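Local coordinates for putative alpha-N-acetylgalactosaminidase (PDB 3CC1), which probably hydrolyses terminal alpha-linked N-acetylgalactosamine from glycans, as a bacterial glycoside hydrolase with a TIM-barrel catalytic domain, at residues D242-D246 with P276-I280. Residues are numbered along the deposited sequence; the frame is centred on the assembly and turned at random. Where two conformers were deposited one is given.
Sequences DFWDD and PLGHI
The ring of Pro276 lies against a buried backbone amide: its CG sits 3.4 Å from Asp245 N, an atom with no hydrogen-bond partner in the model, and 3.5 Å from Trp244 C. Its CD meets Phe243 CE2 at 3.5 Å, the two side chains crossing at about a right angle. Phe243 gets there because its CG is anti to the backbone N (chi1 -171°), and Met304 of helix 298-310 touches both rings. Ile280 CD1 rests over the flat face of the Asp245 carboxylate, 3.5 Å from CG and nearly equidistant from the two oxygens. The same methyl reaches the edge of the Trp244 indole, 4.3 Å from CZ3, while Pro276 CB is 4.3 Å from CE3. Asp245, centre of an inverse gamma turn, forms a salt bridge through OD1 with Arg292 NH2; Trp244 NE1 hydrogen-bonds to Asp286 OD2. The contact thus joins the loop ahead of helix 247-262 to the small antiparallel sheet of strands 279-280 and 292-293, within the alpha-galactosidase-family region. The segments meet mainly by van der Waals packing, and the salt bridge to Arg292 probably keeps the buried Asp245 ionised despite its apolar neighbours.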
loop_
_atom_site.group_PDB
_atom_site.type_symbol
_atom_site.label_atom_id
_atom_site.label_comp_id
_atom_site.label_asym_id
_atom_site.label_seq_id
_atom_site.Cartn_x
_atom_site.Cartn_y
_atom_site.Cartn_z
ATOM N N ASP A 242 5.041 19.795 -2.221
ATOM C CA ASP A 242 5.029 20.676 -1.091
ATOM C C ASP A 242 3.635 20.721 -0.473
ATOM O O ASP A 242 2.598 20.592 -1.162
ATOM C CB ASP A 242 5.485 22.068 -1.492
ATOM C CG ASP A 242 6.994 22.125 -1.721
ATOM O OD1 ASP A 242 7.764 21.765 -0.783
ATOM O OD2 ASP A 242 7.390 22.511 -2.832
ATOM N N PHE A 243 3.643 20.927 0.835
ATOM C CA PHE A 243 2.433 21.008 1.588
ATOM C C PHE A 243 1.683 22.266 1.243
ATOM O O PHE A 243 2.236 23.381 1.200
ATOM C CB PHE A 243 2.677 20.843 3.089
ATOM C CG PHE A 243 1.411 20.711 3.853
ATOM C CD1 PHE A 243 0.663 19.552 3.762
ATOM C CD2 PHE A 243 0.919 21.765 4.601
ATOM C CE1 PHE A 243 -0.522 19.435 4.431
ATOM C CE2 PHE A 243 -0.263 21.651 5.258
ATOM C CZ PHE A 243 -1.012 20.472 5.159
ATOM N N TRP A 244 0.389 22.048 0.991
ATOM C CA TRP A 244 -0.584 23.090 0.695
ATOM C C TRP A 244 -1.965 22.761 1.284
ATOM O O TRP A 244 -2.192 21.681 1.854
ATOM C CB TRP A 244 -0.720 23.294 -0.839
ATOM C CG TRP A 244 0.271 24.191 -1.460
ATOM C CD1 TRP A 244 1.347 23.834 -2.227
ATOM C CD2 TRP A 244 0.288 25.618 -1.402
ATOM N NE1 TRP A 244 2.018 24.941 -2.650
ATOM C CE2 TRP A 244 1.394 26.054 -2.156
ATOM C CE3 TRP A 244 -0.523 26.570 -0.787
ATOM C CZ2 TRP A 244 1.714 27.396 -2.308
ATOM C CZ3 TRP A 244 -0.211 27.885 -0.938
ATOM C CH2 TRP A 244 0.894 28.296 -1.729
ATOM N N ASP A 245 -2.885 23.709 1.108
ATOM C CA ASP A 245 -4.307 23.594 1.560
ATOM C C ASP A 245 -5.135 22.653 0.671
ATOM O O ASP A 245 -6.068 23.064 -0.052
ATOM C CB ASP A 245 -4.978 24.983 1.692
ATOM C CG ASP A 245 -4.895 25.817 0.428
ATOM O OD1 ASP A 245 -3.856 25.788 -0.288
ATOM O OD2 ASP A 245 -5.866 26.527 0.159
ATOM N N ASP A 246 -4.740 21.388 0.680
ATOM C CA ASP A 246 -5.537 20.337 0.053
ATOM C C ASP A 246 -5.568 19.130 0.948
ATOM O O ASP A 246 -4.542 18.706 1.475
ATOM C CB ASP A 246 -4.996 19.936 -1.317
ATOM C CG ASP A 246 -5.949 18.992 -2.062
ATOM O OD1 ASP A 246 -5.822 17.751 -1.880
ATOM O OD2 ASP A 246 -6.803 19.490 -2.850
ATOM N N PRO A 276 -0.667 26.574 5.479
ATOM C CA PRO A 276 -1.448 27.329 4.522
ATOM C C PRO A 276 -2.769 27.745 5.148
ATOM O O PRO A 276 -3.819 27.128 4.938
ATOM C CB PRO A 276 -1.650 26.353 3.375
ATOM C CG PRO A 276 -1.666 24.989 4.015
ATOM C CD PRO A 276 -0.882 25.118 5.325
ATOM N N LEU A 277 -2.671 28.825 5.899
ATOM C CA LEU A 277 -3.776 29.379 6.639
ATOM C C LEU A 277 -4.036 30.813 6.232
ATOM O O LEU A 277 -3.152 31.506 5.712
ATOM C CB LEU A 277 -3.455 29.316 8.139
ATOM C CG LEU A 277 -3.328 27.958 8.833
ATOM C CD1 LEU A 277 -2.869 28.134 10.271
ATOM C CD2 LEU A 277 -4.610 27.162 8.745
ATOM N N GLY A 278 -5.271 31.255 6.461
ATOM C CA GLY A 278 -5.655 32.623 6.161
ATOM C C GLY A 278 -5.547 32.920 4.688
ATOM O O GLY A 278 -5.889 32.112 3.867
ATOM N N HIS A 279 -5.081 34.129 4.385
ATOM C CA HIS A 279 -5.009 34.655 3.014
ATOM C C HIS A 279 -3.683 34.272 2.328
ATOM O O HIS A 279 -2.592 34.732 2.686
ATOM C CB HIS A 279 -5.228 36.173 3.040
ATOM C CG HIS A 279 -5.423 36.801 1.683
ATOM N ND1 HIS A 279 -5.313 38.161 1.484
ATOM C CD2 HIS A 279 -5.705 36.266 0.470
ATOM C CE1 HIS A 279 -5.540 38.439 0.206
ATOM N NE2 HIS A 279 -5.770 37.306 -0.436
ATOM N N ILE A 280 -3.822 33.412 1.332
ATOM C CA ILE A 280 -2.706 32.793 0.633
ATOM C C ILE A 280 -2.943 32.890 -0.859
ATOM O O ILE A 280 -4.030 33.256 -1.289
ATOM C CB ILE A 280 -2.505 31.288 1.071
ATOM C CG1 ILE A 280 -3.765 30.457 0.836
ATOM C CG2 ILE A 280 -2.070 31.196 2.528
ATOM C CD1 ILE A 280 -3.682 28.984 1.332
#